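Local coordinates for protein angel homolog 2 (Homo sapiens, PDB 6RW0) that removes 2',3'-cyclic phosphates as a CCR4-family phosphatase and probably binds the 3' untranslated regions of messenger RNA, at residues A[62-65]-A[66-69]; A[200-203]-A[204-207]. All coordinates share one frame; numbering follows the deposited sequence.

Contact 1: residues A[62-65]-A[66-69]; sequences QDLL and EDNS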
ATOM      1  N   GLN A  62      -6.827 -11.365  11.616  1.00 14.03           N
ATOM      2  CA  GLN A  62      -6.748 -12.270  12.763  1.00 14.73           C
ATOM      3  C   GLN A  62      -6.274 -13.662  12.357  1.00 15.48           C
ATOM      4  O   GLN A  62      -5.471 -14.283  13.074  1.00 15.86           O
ATOM      5  CB  GLN A  62      -8.098 -12.366  13.474  1.00 16.19           C
ATOM      6  CG  GLN A  62      -8.005 -13.056  14.827  1.00 16.77           C
ATOM      7  CD  GLN A  62      -7.226 -12.231  15.839  1.00 15.33           C
ATOM      8  OE1 GLN A  62      -7.158 -11.014  15.733  1.00 17.16           O
ATOM      9  NE2 GLN A  62      -6.661 -12.894  16.842  1.00 18.06           N
ATOM     10  N   ASP A  63      -6.777 -14.190  11.232  1.00 16.06           N
ATOM     11  CA  ASP A  63      -6.340 -15.507  10.782  1.00 16.91           C
ATOM     12  C   ASP A  63      -4.836 -15.513  10.535  1.00 17.19           C
ATOM     13  O   ASP A  63      -4.143 -16.472  10.890  1.00 17.80           O
ATOM     14  CB  ASP A  63      -7.034 -15.906   9.478  1.00 18.52           C
ATOM     15  CG  ASP A  63      -8.475 -16.342   9.656  1.00 20.45           C
ATOM     16  OD1 ASP A  63      -8.980 -16.403  10.793  1.00 23.83           O
ATOM     17  OD2 ASP A  63      -9.115 -16.628   8.618  1.00 23.54           O
ATOM     18  N   LEU A  64      -4.320 -14.453   9.898  1.00 15.05           N
ATOM     19  CA  LEU A  64      -2.886 -14.394   9.620  1.00 16.65           C
ATOM     20  C   LEU A  64      -2.075 -14.192  10.891  1.00 16.97           C
ATOM     21  O   LEU A  64      -0.974 -14.738  11.010  1.00 19.56           O
ATOM     22  CB  LEU A  64      -2.584 -13.323   8.571  1.00 18.89           C
ATOM     23  CG  LEU A  64      -3.261 -13.554   7.216  1.00 23.20           C
ATOM     24  CD1 LEU A  64      -2.813 -12.455   6.240  1.00 24.29           C
ATOM     25  CD2 LEU A  64      -2.987 -14.941   6.663  1.00 24.04           C
ATOM     26  N   LEU A  65      -2.606 -13.450  11.864  1.00 15.63           N
ATOM     27  CA  LEU A  65      -1.946 -13.334  13.154  1.00 16.23           C
ATOM     28  C   LEU A  65      -1.798 -14.711  13.790  1.00 17.83           C
ATOM     29  O   LEU A  65      -0.698 -15.117  14.183  1.00 18.22           O
ATOM     30  CB  LEU A  65      -2.779 -12.405  14.032  1.00 17.27           C
ATOM     31  CG  LEU A  65      -2.274 -11.957  15.395  1.00 18.19           C
ATOM     32  CD1 LEU A  65      -3.213 -10.861  15.916  1.00 17.41           C
ATOM     33  CD2 LEU A  65      -2.207 -13.109  16.380  1.00 21.48           C
ATOM     34  N   GLU A  66      -2.902 -15.461  13.855  1.00 17.26           N
ATOM     35  CA  GLU A  66      -2.898 -16.770  14.503  1.00 18.49           C
ATOM     36  C   GLU A  66      -2.056 -17.779  13.740  1.00 19.94           C
ATOM     37  O   GLU A  66      -1.419 -18.639  14.364  1.00 23.67           O
ATOM     38  CB  GLU A  66      -4.343 -17.235  14.706  1.00 20.75           C
ATOM     39  CG  GLU A  66      -5.035 -16.378  15.760  1.00 23.58           C
ATOM     40  CD  GLU A  66      -6.495 -16.684  15.963  1.00 30.08           C
ATOM     41  OE1 GLU A  66      -7.008 -17.624  15.327  1.00 34.73           O
ATOM     42  OE2 GLU A  66      -7.124 -15.959  16.762  1.00 29.82           O
ATOM     43  N   ASP A  67      -2.017 -17.678  12.411  1.00 19.44           N
ATOM     44  CA  ASP A  67      -1.221 -18.587  11.601  1.00 20.98           C
ATOM     45  C   ASP A  67       0.269 -18.301  11.715  1.00 20.19           C
ATOM     46  O   ASP A  67       1.087 -19.134  11.316  1.00 23.57           O
ATOM     47  CB  ASP A  67      -1.559 -18.416  10.119  1.00 27.27           C
ATOM     48  CG  ASP A  67      -2.830 -19.115   9.705  1.00 41.39           C
ATOM     49  OD1 ASP A  67      -3.400 -19.881  10.509  1.00 44.81           O
ATOM     50  OD2 ASP A  67      -3.257 -18.886   8.552  1.00 46.34           O
ATOM     51  N   ASN A  68       0.628 -17.119  12.200  1.00 19.70           N
ATOM     52  CA  ASN A  68       2.010 -16.671  12.306  1.00 20.20           C
ATOM     53  C   ASN A  68       2.335 -16.273  13.731  1.00 19.19           C
ATOM     54  O   ASN A  68       2.988 -15.258  13.987  1.00 19.74           O
ATOM     55  CB  ASN A  68       2.251 -15.518  11.349  1.00 21.98           C
ATOM     56  CG  ASN A  68       2.248 -15.968   9.934  1.00 26.14           C
ATOM     57  OD1 ASN A  68       3.192 -16.606   9.490  1.00 27.26           O
ATOM     58  ND2 ASN A  68       1.163 -15.698   9.221  1.00 29.80           N
ATOM     59  N   SER A  69       1.882 -17.089  14.678  1.00 19.76           N
ATOM     60  CA  SER A  69       1.950 -16.721  16.085  1.00 21.06           C
ATOM     61  C   SER A  69       3.377 -16.504  16.554  1.00 20.84           C
ATOM     62  O   SER A  69       3.587 -15.775  17.528  1.00 21.45           O
ATOM     63  CB  SER A  69       1.226 -17.779  16.924  1.00 24.60           C
ATOM     64  OG  SER A  69       1.902 -19.019  16.920  1.00 26.91           O
TER
HETATM   65  O   HOH W   1      -5.568 -18.968  11.335  1.00 38.56           O
HETATM   66  O   HOH W   2      -8.780 -16.426  13.441  1.00 45.71           O
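Gln62 and Glu66, one turn apart on helix 62-67, are joined by backbone and side chain alike. The main-chain bond runs from Glu66 N to Gln62 O at 2.9 Å, and Asp67 N repeats the i to i+4 pattern on Asp63 O. Beyond these bonds Asn68 reaches back: its side-chain ND2 donates to Leu64 O at 2.9 Å, while its backbone N bonds to Leu65 O.

Between side chains, Gln62 NE2 gives a nearly straight bond (171°) to Glu66 OE2 at 3.1 Å. OE2 lies in the amide plane of Gln62, but NE2 approaches it on the anti side and well out of the carboxylate plane, the two planes being 81° apart. The bend of Gln62 at chi2 (68°) turns its amide along the helix to Glu66; NE2 also donates to Leu80 O, and OE1 accepts from Arg85. A leucine in place of Gln62 would probably leave Glu66 OE2 without this donor and Arg85 without an acceptor.

Two waters add bridges. One donates to Asp63 OD1 (2.7 Å) and Glu66 OE1 (2.9 Å), bridging carboxylate oxygens 5.1 Å apart; another joins Asp63 O to Asp67 OD1. Amide and water donors thus probably temper the repulsion among closely spaced acids.

Contact 2: residues A[200-203]-A[204-207]; sequences PRRG and DIKL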
ATOM      1  N   PRO A 200      10.256 -12.791   0.338  1.00 15.08           N
ATOM      2  CA  PRO A 200      11.386 -11.925  -0.029  1.00 15.24           C
ATOM      3  C   PRO A 200      12.183 -12.363  -1.241  1.00 15.10           C
ATOM      4  O   PRO A 200      12.807 -11.520  -1.899  1.00 15.80           O
ATOM      5  CB  PRO A 200      12.263 -11.939   1.233  1.00 17.40           C
ATOM      6  CG  PRO A 200      11.296 -12.148   2.330  1.00 20.47           C
ATOM      7  CD  PRO A 200      10.227 -13.061   1.794  1.00 16.28           C
ATOM      8  N   ARG A 201      12.263 -13.646  -1.525  1.00 13.44           N
ATOM      9  CA  ARG A 201      13.042 -14.134  -2.683  1.00 13.25           C
ATOM     10  C   ARG A 201      12.381 -13.734  -4.006  1.00 13.73           C
ATOM     11  O   ARG A 201      13.079 -13.511  -4.937  1.00 14.13           O
ATOM     12  CB  ARG A 201      13.225 -15.652  -2.612  1.00 13.11           C
ATOM     13  CG  ARG A 201      14.141 -16.200  -3.698  1.00 15.28           C
ATOM     14  CD  ARG A 201      14.462 -17.676  -3.536  1.00 14.43           C
ATOM     15  NE  ARG A 201      13.306 -18.528  -3.710  1.00 14.35           N
ATOM     16  CZ  ARG A 201      13.332 -19.728  -4.251  1.00 14.31           C
ATOM     17  NH1 ARG A 201      14.388 -20.138  -4.921  1.00 14.57           N
ATOM     18  NH2 ARG A 201      12.283 -20.514  -4.146  1.00 14.71           N
ATOM     19  N   ARG A 202      11.059 -13.699  -4.058  1.00 12.88           N
ATOM     20  CA  ARG A 202      10.341 -13.563  -5.347  1.00 14.04           C
ATOM     21  C   ARG A 202      10.087 -12.123  -5.795  1.00 13.10           C
ATOM     22  O   ARG A 202       8.958 -11.778  -6.027  1.00 14.02           O
ATOM     23  CB  ARG A 202       9.049 -14.377  -5.283  1.00 14.49           C
ATOM     24  CG  ARG A 202       9.287 -15.853  -4.995  1.00 14.44           C
ATOM     25  CD  ARG A 202      10.285 -16.507  -5.939  1.00 14.66           C
ATOM     26  NE  ARG A 202       9.917 -16.392  -7.337  1.00 15.16           N
ATOM     27  CZ  ARG A 202       9.052 -17.168  -7.954  1.00 15.88           C
ATOM     28  NH1 ARG A 202       8.499 -18.168  -7.302  1.00 16.47           N
ATOM     29  NH2 ARG A 202       8.739 -16.937  -9.209  1.00 16.44           N
ATOM     30  N   GLY A 203      11.156 -11.408  -6.111  1.00 14.13           N
ATOM     31  CA  GLY A 203      11.116 -10.037  -6.639  1.00 13.26           C
ATOM     32  C   GLY A 203      10.547 -10.010  -8.043  1.00 14.22           C
ATOM     33  O   GLY A 203      10.084  -8.975  -8.450  1.00 14.90           O
ATOM     34  N   ASP A 204      10.709 -11.102  -8.781  1.00 13.93           N
ATOM     35  CA  ASP A 204      10.121 -11.247 -10.127  1.00 13.49           C
ATOM     36  C   ASP A 204       8.596 -11.167 -10.001  1.00 13.31           C
ATOM     37  O   ASP A 204       7.993 -10.440 -10.736  1.00 13.21           O
ATOM     38  CB  ASP A 204      10.569 -12.562 -10.770  1.00 13.66           C
ATOM     39  CG  ASP A 204      10.359 -13.825  -9.957  1.00 14.81           C
ATOM     40  OD1 ASP A 204      10.344 -13.758  -8.749  1.00 14.04           O
ATOM     41  OD2 ASP A 204      10.220 -14.844 -10.570  1.00 16.53           O
ATOM     42  N   ILE A 205       8.004 -11.870  -9.054  1.00 13.42           N
ATOM     43  CA  ILE A 205       6.563 -11.771  -8.845  1.00 13.86           C
ATOM     44  C   ILE A 205       6.187 -10.379  -8.360  1.00 13.52           C
ATOM     45  O   ILE A 205       5.226  -9.780  -8.852  1.00 13.59           O
ATOM     46  CB  ILE A 205       6.046 -12.881  -7.910  1.00 13.10           C
ATOM     47  CG1 ILE A 205       6.355 -14.251  -8.495  1.00 14.32           C
ATOM     48  CG2 ILE A 205       4.545 -12.676  -7.705  1.00 14.66           C
ATOM     49  CD1 ILE A 205       5.959 -15.368  -7.583  1.00 15.03           C
ATOM     50  N   LYS A 206       6.940  -9.830  -7.401  1.00 12.94           N
ATOM     51  CA  LYS A 206       6.616  -8.508  -6.872  1.00 13.11           C
ATOM     52  C   LYS A 206       6.570  -7.450  -7.969  1.00 12.44           C
ATOM     53  O   LYS A 206       5.648  -6.625  -8.006  1.00 13.49           O
ATOM     54  CB  LYS A 206       7.642  -8.073  -5.833  1.00 15.87           C
ATOM     55  CG  LYS A 206       7.450  -8.568  -4.445  1.00 21.93           C
ATOM     56  CD  LYS A 206       8.193  -7.584  -3.533  1.00 21.24           C
ATOM     57  CE  LYS A 206       7.779  -7.737  -2.093  1.00 24.65           C
ATOM     58  NZ  LYS A 206       8.291  -8.957  -1.473  1.00 21.03           N
ATOM     59  N   LEU A 207       7.612  -7.391  -8.815  1.00 13.59           N
ATOM     60  CA  LEU A 207       7.649  -6.376  -9.869  1.00 13.19           C
ATOM     61  C   LEU A 207       6.522  -6.580 -10.868  1.00 12.82           C
ATOM     62  O   LEU A 207       5.965  -5.603 -11.386  1.00 14.72           O
ATOM     63  CB  LEU A 207       8.993  -6.386 -10.600  1.00 14.52           C
ATOM     64  CG  LEU A 207      10.098  -5.670  -9.833  1.00 15.71           C
ATOM     65  CD1 LEU A 207      11.438  -5.963 -10.473  1.00 17.55           C
ATOM     66  CD2 LEU A 207       9.858  -4.176  -9.756  1.00 18.23           C
TER
HETATM   67  O   HOH W   3      10.157 -10.173  -3.197  1.00 24.12           O
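Arg202 grips Asp204 side-on, with NE on OD1 at 3.0 Å and NH2 on OD2 at 2.9 Å. Both bonds of this bidentate salt bridge come to the syn side of the carboxylate; the NH2 bond is the straighter, at 171°. Guanidinium and carboxylate are not coplanar, their planes meeting at 35°. Two successive bends in the arginine chain, at chi2 and chi3, fold it back over the first helical turn. Ile205 CD1 then sits 3.5 Å above the guanidinium plane, over its centre, so that one face is covered by a methyl group while the edge holds the acid. Asp204 OD2 has a second cationic partner in Arg275, which should favour the charged carboxylate.

The backbone shows how helix 203-220 starts after the loop that follows strand 189-195. Arg202, the centre of an inverse gamma turn, occupies the N-cap position; its carbonyl O accepts from Lys206 N at 3.1 Å, and Gly203 O from Leu207 N at 3.0 Å.

The Pro200 side is looser. Pro200 makes no direct side-chain contact with 204-207; a water accepts from Lys206 NZ at 2.8 Å and makes a weak bond to Pro200 O. The ammonium group itself is held by Gln267 OE1 and the carbonyls of Leu197 and Tyr198, while Arg201 is exposed and takes no part in the contact.

Contact 1 and contact 2 lie in series along the chain within the same endonuclease/exonuclease/phosphatase domain. Their centres are 23 Å apart and their nearest atoms about 11 Å, so neither touches the other. Helix 62-67 follows strand 49-58 of one seven-stranded mixed sheet, whereas helix 203-220 runs between strands 189-195 and 231-236 of the other. Contact 1 is the one beside the magnesium ion: the side chain of Leu64 comes within about 5 Å of it and also touches Glu105. In enzymes of this family the divalent metal marks the catalytic centre, so contact 1 probably borders it. At contact 2 the side chain of Arg202 is about 3 Å from a glycerol, probably from crystallisation, and about 6 Å from a potassium ion.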